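Glycine cleavage system transcriptional repressor, putative (Vibrio cholerae, PDB 1U8S) probably represses transcription of the glycine cleavage system genes and forms a domain-swapped dimer, each chain carrying two ACT domains. Local coordinates at residues 94-99 with 173-178; 126-131 with 139-144; 22-27 with 48-53. All blocks are in the same frame, centred on the assembly; numbering follows the deposited sequence.

Interaction 1: 94-99 with 173-178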
loop_
_atom_site.group_PDB
_atom_site.type_symbol
_atom_site.label_atom_id
_atom_site.label_comp_id
_atom_site.label_asym_id
_atom_site.label_seq_id
_atom_site.Cartn_x
_atom_site.Cartn_y
_atom_site.Cartn_z
ATOM N N VAL B 94 2.466 -14.024 5.194
ATOM C CA VAL B 94 3.379 -14.989 4.628
ATOM C C VAL B 94 4.210 -14.206 3.635
ATOM O O VAL B 94 3.672 -13.421 2.850
ATOM C CB VAL B 94 2.644 -16.144 3.893
ATOM C CG1 VAL B 94 1.492 -16.638 4.742
ATOM C CG2 VAL B 94 2.137 -15.685 2.547
ATOM N N GLU B 95 5.520 -14.384 3.702
ATOM C CA GLU B 95 6.419 -13.729 2.774
ATOM C C GLU B 95 6.981 -14.830 1.892
ATOM O O GLU B 95 7.499 -15.824 2.393
ATOM C CB GLU B 95 7.564 -13.051 3.511
ATOM C CG GLU B 95 7.121 -12.155 4.625
ATOM C CD GLU B 95 8.292 -11.494 5.322
ATOM O OE1 GLU B 95 9.354 -12.145 5.464
ATOM O OE2 GLU B 95 8.143 -10.326 5.739
ATOM N N VAL B 96 6.869 -14.663 0.581
ATOM C CA VAL B 96 7.377 -15.661 -0.346
ATOM C C VAL B 96 8.519 -15.084 -1.162
ATOM O O VAL B 96 8.531 -13.891 -1.475
ATOM C CB VAL B 96 6.272 -16.140 -1.309
ATOM C CG1 VAL B 96 6.887 -16.856 -2.488
ATOM C CG2 VAL B 96 5.325 -17.064 -0.581
ATOM N N TYR B 97 9.481 -15.934 -1.496
ATOM C CA TYR B 97 10.615 -15.510 -2.296
ATOM C C TYR B 97 10.939 -16.596 -3.308
ATOM O O TYR B 97 11.345 -17.700 -2.948
ATOM C CB TYR B 97 11.836 -15.240 -1.422
ATOM C CG TYR B 97 12.771 -14.271 -2.087
ATOM C CD1 TYR B 97 12.424 -12.926 -2.203
ATOM C CD2 TYR B 97 13.968 -14.697 -2.670
ATOM C CE1 TYR B 97 13.241 -12.015 -2.889
ATOM C CE2 TYR B 97 14.797 -13.794 -3.361
ATOM C CZ TYR B 97 14.422 -12.454 -3.463
ATOM O OH TYR B 97 15.212 -11.545 -4.125
ATOM N N VAL B 98 10.754 -16.277 -4.579
ATOM C CA VAL B 98 11.002 -17.236 -5.633
ATOM C C VAL B 98 12.132 -16.765 -6.518
ATOM O O VAL B 98 12.204 -15.592 -6.852
ATOM C CB VAL B 98 9.725 -17.436 -6.491
ATOM C CG1 VAL B 98 10.021 -18.333 -7.694
ATOM C CG2 VAL B 98 8.619 -18.040 -5.632
ATOM N N GLU B 99 13.013 -17.681 -6.897
ATOM C CA GLU B 99 14.134 -17.345 -7.769
ATOM C C GLU B 99 14.176 -18.317 -8.939
ATOM O O GLU B 99 14.047 -19.522 -8.747
ATOM C CB GLU B 99 15.451 -17.410 -6.998
ATOM C CG GLU B 99 15.610 -16.330 -5.942
ATOM C CD GLU B 99 16.791 -16.581 -5.023
ATOM O OE1 GLU B 99 17.146 -15.667 -4.247
ATOM O OE2 GLU B 99 17.357 -17.696 -5.074
ATOM N N GLY B 173 12.140 -21.608 -4.081
ATOM C CA GLY B 173 11.248 -20.755 -3.337
ATOM C C GLY B 173 11.269 -21.059 -1.859
ATOM O O GLY B 173 11.423 -22.205 -1.442
ATOM N N SER B 174 11.136 -20.010 -1.064
ATOM C CA SER B 174 11.093 -20.133 0.376
ATOM C C SER B 174 9.822 -19.455 0.863
ATOM O O SER B 174 9.258 -18.594 0.189
ATOM C CB SER B 174 12.327 -19.488 1.014
ATOM O OG SER B 174 12.624 -18.236 0.429
ATOM N N LEU B 175 9.360 -19.862 2.032
ATOM C CA LEU B 175 8.151 -19.298 2.593
ATOM C C LEU B 175 8.461 -18.868 4.026
ATOM O O LEU B 175 9.289 -19.473 4.708
ATOM C CB LEU B 175 7.049 -20.349 2.538
ATOM C CG LEU B 175 5.603 -19.903 2.687
ATOM C CD1 LEU B 175 4.692 -20.973 2.134
ATOM C CD2 LEU B 175 5.295 -19.638 4.148
ATOM N N ASN B 176 7.813 -17.803 4.471
ATOM C CA ASN B 176 8.051 -17.291 5.807
ATOM C C ASN B 176 6.702 -16.892 6.391
ATOM O O ASN B 176 5.845 -16.378 5.673
ATOM C CB ASN B 176 8.970 -16.068 5.722
ATOM C CG ASN B 176 9.927 -15.963 6.893
ATOM O OD1 ASN B 176 9.985 -14.931 7.571
ATOM N ND2 ASN B 176 10.698 -17.026 7.132
ATOM N N PHE B 177 6.511 -17.147 7.684
ATOM C CA PHE B 177 5.273 -16.786 8.372
ATOM C C PHE B 177 5.579 -15.808 9.496
ATOM O O PHE B 177 6.551 -15.978 10.230
ATOM C CB PHE B 177 4.607 -18.014 8.978
ATOM C CG PHE B 177 3.992 -18.934 7.973
ATOM C CD1 PHE B 177 2.884 -18.537 7.233
ATOM C CD2 PHE B 177 4.503 -20.206 7.779
ATOM C CE1 PHE B 177 2.293 -19.397 6.315
ATOM C CE2 PHE B 177 3.918 -21.073 6.862
ATOM C CZ PHE B 177 2.809 -20.665 6.129
ATOM N N ILE B 178 4.754 -14.777 9.625
ATOM C CA ILE B 178 4.926 -13.785 10.686
ATOM C C ILE B 178 3.549 -13.425 11.223
ATOM O O ILE B 178 2.686 -12.973 10.469
ATOM C CB ILE B 178 5.547 -12.478 10.175
ATOM C CG1 ILE B 178 6.819 -12.757 9.380
ATOM C CG2 ILE B 178 5.855 -11.573 11.347
ATOM C CD1 ILE B 178 7.301 -11.535 8.599
#
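Val-96 and Leu-175 form the apolar centre, a non-hydrogen-bonded antiparallel pair in which Val-96 CG2 lies 4.3 Å from Leu-175 CG. Phe-162 of helix 155-168 touches both, and helix 107-116 also lies against the face of the sheet that carries Val-94, Val-96 and Leu-175. Further out, Val-94 and Phe-177 run alongside each other. CG1 of Val-94, anti to the carbonyl carbon, meets the ring of Phe-177 obliquely, 3.3 Å from its CE1, and Leu-175 CD2 sits over one face of that ring, toward its rim. The two backbones are joined by two reciprocal pairs of hydrogen bonds. In one, Glu-95 N donates to Asn-176 O (2.8 Å) from above the carbonyl plane, and the return bond is weak. In the other, Tyr-97 N to Ser-174 O (3.2 Å) and Ser-174 N to Tyr-97 O (3.0 Å) both lie in the carbonyl planes. The other face, with Glu-95, Tyr-97, Ser-174 and Asn-176, is polar. There the Tyr-97 ring leads off to the neighbouring strand, where its OH is hydrogen-bonded to His-142 ND1. Joining the first and last strands side by side is typical of the ACT domain's βαββαβ ferredoxin-like fold.

Interaction 2: 126-131 with 139-144; sequences AQTISK and NQFHIA
The carbonyl oxygen of His-142 is gripped by two hydrogen bonds and one weaker contact. Gln-127 N donates to His-142 O at 3.0 Å from above the carbonyl plane, a water donates to the same oxygen at 2.8 Å, and the CA-H of Ala-126 points at it as well. Gln-127 NE2 donates to that water, so Gln-127 holds the oxygen both directly and through solvent. This is the antiparallel pairing of the second and third strands of a ferredoxin-like ACT domain, with 120-128 one of the two outermost strands within the chain. The return bond, His-142 N to Gln-127 O, is short (2.8 Å) and nearly along the C=O axis, and Ile-129 N to Gln-140 O repeats that alignment. CG of Phe-141 lies anti to the backbone N (chi1 -168°), which carries the ring over to the backbone of Gln-127 and sets CZ 3.5 Å from Ala-126 CB; Thr-128 OG1 lies in plane at its edge. Ala-126 makes backbone hydrogen bonds to the second subunit, whose Asn-33 packs on Gln-127 and Thr-128. On the other face, Ile-129 CG1 makes a CH-pi contact over the His-142 ring, 3.7 Å from its centroid and 7° off the normal.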
loop_
_atom_site.group_PDB
_atom_site.type_symbol
_atom_site.label_atom_id
_atom_site.label_comp_id
_atom_site.label_asym_id
_atom_site.label_seq_id
_atom_site.Cartn_x
_atom_site.Cartn_y
_atom_site.Cartn_z
ATOM N N ALA B 126 8.744 -8.410 -8.866
ATOM C CA ALA B 126 9.211 -9.431 -9.795
ATOM C C ALA B 126 10.197 -8.684 -10.674
ATOM O O ALA B 126 9.821 -7.756 -11.380
ATOM C CB ALA B 126 8.049 -9.959 -10.617
ATOM N N GLN B 127 11.461 -9.084 -10.635
ATOM C CA GLN B 127 12.469 -8.373 -11.400
ATOM C C GLN B 127 13.712 -9.188 -11.688
ATOM O O GLN B 127 13.999 -10.171 -11.018
ATOM C CB GLN B 127 12.878 -7.108 -10.627
ATOM C CG GLN B 127 13.638 -7.392 -9.334
ATOM C CD GLN B 127 13.584 -6.243 -8.336
ATOM O OE1 GLN B 127 13.943 -5.110 -8.657
ATOM N NE2 GLN B 127 13.136 -6.537 -7.110
ATOM N N THR B 128 14.447 -8.757 -12.699
ATOM C CA THR B 128 15.698 -9.390 -13.083
ATOM C C THR B 128 16.762 -8.638 -12.278
ATOM O O THR B 128 16.730 -7.409 -12.221
ATOM C CB THR B 128 15.981 -9.190 -14.578
ATOM O OG1 THR B 128 14.954 -9.820 -15.356
ATOM C CG2 THR B 128 17.338 -9.768 -14.941
ATOM N N ILE B 129 17.690 -9.361 -11.655
ATOM C CA ILE B 129 18.734 -8.724 -10.858
ATOM C C ILE B 129 20.041 -8.572 -11.644
ATOM O O ILE B 129 20.302 -9.341 -12.573
ATOM C CB ILE B 129 19.025 -9.530 -9.573
ATOM C CG1 ILE B 129 17.713 -9.977 -8.922
ATOM C CG2 ILE B 129 19.795 -8.659 -8.577
ATOM C CD1 ILE B 129 16.864 -8.836 -8.386
ATOM N N SER B 130 20.844 -7.578 -11.247
ATOM C CA SER B 130 22.150 -7.223 -11.846
ATOM C C SER B 130 22.894 -8.241 -12.730
ATOM O O SER B 130 22.669 -8.312 -13.942
ATOM C CB SER B 130 23.103 -6.750 -10.735
ATOM O OG SER B 130 24.350 -6.319 -11.259
ATOM N N LYS B 131 23.803 -9.001 -12.117
ATOM C CA LYS B 131 24.600 -10.003 -12.824
ATOM C C LYS B 131 25.433 -10.799 -11.817
ATOM O O LYS B 131 26.212 -10.226 -11.051
ATOM C CB LYS B 131 25.541 -9.321 -13.825
ATOM C CG LYS B 131 26.393 -10.284 -14.662
ATOM C CD LYS B 131 25.641 -10.798 -15.884
ATOM C CE LYS B 131 26.421 -11.888 -16.627
ATOM N NZ LYS B 131 26.433 -13.195 -15.891
ATOM N N ASN B 139 21.532 -12.552 -14.392
ATOM C CA ASN B 139 20.658 -13.274 -15.312
ATOM C C ASN B 139 19.563 -14.065 -14.590
ATOM O O ASN B 139 18.950 -14.966 -15.172
ATOM C CB ASN B 139 21.486 -14.220 -16.191
ATOM C CG ASN B 139 22.392 -15.121 -15.377
ATOM O OD1 ASN B 139 23.299 -14.647 -14.684
ATOM N ND2 ASN B 139 22.151 -16.428 -15.452
ATOM N N GLN B 140 19.322 -13.734 -13.324
ATOM C CA GLN B 140 18.287 -14.416 -12.558
ATOM C C GLN B 140 17.065 -13.531 -12.315
ATOM O O GLN B 140 17.169 -12.303 -12.271
ATOM C CB GLN B 140 18.839 -14.897 -11.219
ATOM C CG GLN B 140 19.406 -16.303 -11.250
ATOM C CD GLN B 140 19.896 -16.741 -9.890
ATOM O OE1 GLN B 140 19.150 -16.716 -8.913
ATOM N NE2 GLN B 140 21.159 -17.140 -9.813
ATOM N N PHE B 141 15.909 -14.166 -12.158
ATOM C CA PHE B 141 14.663 -13.448 -11.924
ATOM C C PHE B 141 14.173 -13.745 -10.502
ATOM O O PHE B 141 14.041 -14.914 -10.137
ATOM C CB PHE B 141 13.619 -13.904 -12.945
ATOM C CG PHE B 141 12.395 -13.036 -12.988
ATOM C CD1 PHE B 141 12.460 -11.743 -13.500
ATOM C CD2 PHE B 141 11.176 -13.508 -12.516
ATOM C CE1 PHE B 141 11.331 -10.933 -13.542
ATOM C CE2 PHE B 141 10.045 -12.705 -12.553
ATOM C CZ PHE B 141 10.125 -11.413 -13.069
ATOM N N HIS B 142 13.923 -12.700 -9.708
ATOM C CA HIS B 142 13.448 -12.871 -8.327
ATOM C C HIS B 142 12.047 -12.299 -8.091
ATOM O O HIS B 142 11.759 -11.150 -8.436
ATOM C CB HIS B 142 14.401 -12.210 -7.310
ATOM C CG HIS B 142 15.784 -12.786 -7.286
ATOM N ND1 HIS B 142 16.650 -12.593 -6.230
ATOM C CD2 HIS B 142 16.465 -13.526 -8.196
ATOM C CE1 HIS B 142 17.802 -13.188 -6.490
ATOM N NE2 HIS B 142 17.716 -13.761 -7.677
ATOM N N ILE B 143 11.182 -13.106 -7.490
ATOM C CA ILE B 143 9.817 -12.687 -7.173
ATOM C C ILE B 143 9.690 -12.587 -5.653
ATOM O O ILE B 143 10.180 -13.445 -4.923
ATOM C CB ILE B 143 8.769 -13.715 -7.717
ATOM C CG1 ILE B 143 8.853 -13.778 -9.250
ATOM C CG2 ILE B 143 7.353 -13.329 -7.282
ATOM C CD1 ILE B 143 7.916 -14.805 -9.902
ATOM N N ALA B 144 9.063 -11.522 -5.173
ATOM C CA ALA B 144 8.856 -11.344 -3.730
ATOM C C ALA B 144 7.405 -10.941 -3.494
ATOM O O ALA B 144 6.947 -9.909 -3.990
ATOM C CB ALA B 144 9.797 -10.283 -3.171
HETATM O O HOH W 1 12.291 -9.063 -6.664
#

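Interaction 3: 22-27 with 48-53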
loop_
_atom_site.group_PDB
_atom_site.type_symbol
_atom_site.label_atom_id
_atom_site.label_comp_id
_atom_site.label_asym_id
_atom_site.label_seq_id
_atom_site.Cartn_x
_atom_site.Cartn_y
_atom_site.Cartn_z
ATOM N N GLU B 22 -1.772 17.257 4.617
ATOM C CA GLU B 22 -2.930 17.859 3.973
ATOM C C GLU B 22 -3.953 16.824 3.538
ATOM O O GLU B 22 -5.158 17.055 3.641
ATOM C CB GLU B 22 -2.469 18.681 2.771
ATOM C CG GLU B 22 -1.401 19.702 3.130
ATOM C CD GLU B 22 -0.601 20.164 1.927
ATOM O OE1 GLU B 22 0.433 20.839 2.127
ATOM O OE2 GLU B 22 -1.007 19.855 0.785
ATOM N N VAL B 23 -3.479 15.681 3.058
ATOM C CA VAL B 23 -4.388 14.637 2.613
ATOM C C VAL B 23 -5.271 14.132 3.741
ATOM O O VAL B 23 -6.496 14.155 3.629
ATOM C CB VAL B 23 -3.632 13.456 2.008
ATOM C CG1 VAL B 23 -4.617 12.388 1.570
ATOM C CG2 VAL B 23 -2.813 13.929 0.819
ATOM N N VAL B 24 -4.666 13.679 4.831
ATOM C CA VAL B 24 -5.464 13.181 5.949
ATOM C C VAL B 24 -6.170 14.351 6.615
ATOM O O VAL B 24 -7.200 14.188 7.271
ATOM C CB VAL B 24 -4.596 12.456 7.015
ATOM C CG1 VAL B 24 -3.755 11.382 6.357
ATOM C CG2 VAL B 24 -3.726 13.454 7.755
ATOM N N ARG B 25 -5.595 15.534 6.436
ATOM C CA ARG B 25 -6.131 16.760 7.010
ATOM C C ARG B 25 -7.454 17.079 6.335
ATOM O O ARG B 25 -8.471 17.302 6.990
ATOM C CB ARG B 25 -5.126 17.898 6.795
ATOM C CG ARG B 25 -5.542 19.251 7.335
ATOM C CD ARG B 25 -4.428 20.277 7.139
ATOM N NE ARG B 25 -4.920 21.635 7.336
ATOM C CZ ARG B 25 -5.870 22.194 6.592
ATOM N NH1 ARG B 25 -6.427 21.511 5.597
ATOM N NH2 ARG B 25 -6.270 23.434 6.841
ATOM N N LEU B 26 -7.419 17.085 5.011
ATOM C CA LEU B 26 -8.589 17.374 4.201
ATOM C C LEU B 26 -9.669 16.323 4.438
ATOM O O LEU B 26 -10.852 16.646 4.557
ATOM C CB LEU B 26 -8.179 17.411 2.724
ATOM C CG LEU B 26 -9.173 17.919 1.681
ATOM C CD1 LEU B 26 -8.407 18.386 0.451
ATOM C CD2 LEU B 26 -10.169 16.826 1.329
ATOM N N VAL B 27 -9.250 15.064 4.521
ATOM C CA VAL B 27 -10.174 13.954 4.737
ATOM C C VAL B 27 -10.831 13.949 6.117
ATOM O O VAL B 27 -12.061 13.859 6.226
ATOM C CB VAL B 27 -9.464 12.598 4.514
ATOM C CG1 VAL B 27 -10.366 11.455 4.924
ATOM C CG2 VAL B 27 -9.092 12.458 3.055
ATOM N N LEU B 48 -0.228 6.912 -2.264
ATOM C CA LEU B 48 -1.226 6.586 -1.251
ATOM C C LEU B 48 -2.500 5.856 -1.718
ATOM O O LEU B 48 -3.146 6.259 -2.686
ATOM C CB LEU B 48 -1.634 7.881 -0.565
ATOM C CG LEU B 48 -2.898 7.840 0.266
ATOM C CD1 LEU B 48 -2.542 7.439 1.669
ATOM C CD2 LEU B 48 -3.544 9.214 0.269
ATOM N N LEU B 49 -2.850 4.779 -1.014
ATOM C CA LEU B 49 -4.085 4.044 -1.286
ATOM C C LEU B 49 -4.897 4.349 -0.055
ATOM O O LEU B 49 -4.370 4.260 1.046
ATOM C CB LEU B 49 -3.855 2.537 -1.358
ATOM C CG LEU B 49 -3.030 2.076 -2.553
ATOM C CD1 LEU B 49 -3.000 0.547 -2.611
ATOM C CD2 LEU B 49 -3.627 2.683 -3.841
ATOM N N MET B 50 -6.159 4.721 -0.212
ATOM C CA MET B 50 -6.940 5.021 0.978
ATOM C C MET B 50 -8.425 4.744 0.816
ATOM O O MET B 50 -8.978 4.872 -0.271
ATOM C CB MET B 50 -6.717 6.476 1.402
ATOM C CG MET B 50 -7.328 6.839 2.737
ATOM S SD MET B 50 -7.044 8.579 3.180
ATOM C CE MET B 50 -5.432 8.483 4.004
ATOM N N LEU B 51 -9.051 4.346 1.918
ATOM C CA LEU B 51 -10.475 4.032 1.973
ATOM C C LEU B 51 -11.098 4.823 3.111
ATOM O O LEU B 51 -10.751 4.634 4.271
ATOM C CB LEU B 51 -10.678 2.535 2.225
ATOM C CG LEU B 51 -12.121 2.158 2.555
ATOM C CD1 LEU B 51 -12.993 2.520 1.370
ATOM C CD2 LEU B 51 -12.227 0.679 2.896
ATOM N N ILE B 52 -12.025 5.707 2.778
ATOM C CA ILE B 52 -12.660 6.519 3.795
ATOM C C ILE B 52 -14.158 6.286 3.764
ATOM O O ILE B 52 -14.689 5.720 2.816
ATOM C CB ILE B 52 -12.381 8.034 3.568
ATOM C CG1 ILE B 52 -13.001 8.488 2.247
ATOM C CG2 ILE B 52 -10.870 8.300 3.539
ATOM C CD1 ILE B 52 -12.818 9.973 1.966
ATOM N N SER B 53 -14.834 6.720 4.819
ATOM C CA SER B 53 -16.276 6.579 4.913
ATOM C C SER B 53 -16.813 7.853 5.550
ATOM O O SER B 53 -16.103 8.535 6.284
ATOM C CB SER B 53 -16.638 5.374 5.778
ATOM O OG SER B 53 -16.238 5.589 7.119
#
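Met-50 leaves strand 45-54 with CB directed at the helix, and its chain is extended as far as SD. CG is anti to the backbone N (chi1 -172°), and chi2 is also anti, carrying SD out to helix 19-28. The sulfur lies at the margin of contact, 4.4 Å from Val-27 CG2. There the chain bends (chi3 -87°), turning CE to meet Val-24 CG1 at 4.1 Å, so that the two side chains cross at about a right angle. Met-50 thus touches valines on successive turns of the helix. Shorter, tip-to-tip contacts flank it. Val-23 CG1 meets Leu-48 CD2 at 3.6 Å, and Val-27 CG1 meets Ile-52 CG2 at 3.5 Å; both CG1 methyls stand anti to their own backbone N. Alternate strand residues Leu-48, Met-50 and Ile-52 therefore supply the inward row, and all six touching residues are buried, held by apolar packing alone. The helix segment runs nearly parallel to the strand segment, at 16°. Helix 56-71 lies on the same face of the sheet, with Val-62 touching Ile-52. The strand's other face is taken up at the dimer interface, where Leu-49 packs on Leu-49 of the second subunit and Leu-51 on Phe-42 of that subunit. Two helices, 19-28 and 56-71, on one face of a four-stranded antiparallel sheet form the two-layer α/β sandwich of the βαββαβ ACT domain.

In the fold
From the N terminus, interaction 3 comes first: the chain leaves helix 19-28, forms strand 33-42 and returns along 45-54, so the contact closes a short loop and joins the helical layer to the sheet of the first ACT domain. Only after it closes does interaction 1 open, and its long loop takes in almost the whole second domain before strand 172-179 pairs with 92-100. Interaction 2 closes a smaller loop, with the unmodelled 132-138 at its turn, entirely within that larger one. Interactions 1 and 2 share a sheet in which strands 92-100 and 141-149 are neighbours. Interaction 3 lies on the opposite side of the chain's centre; interactions 2 and 3 both touch the second subunit.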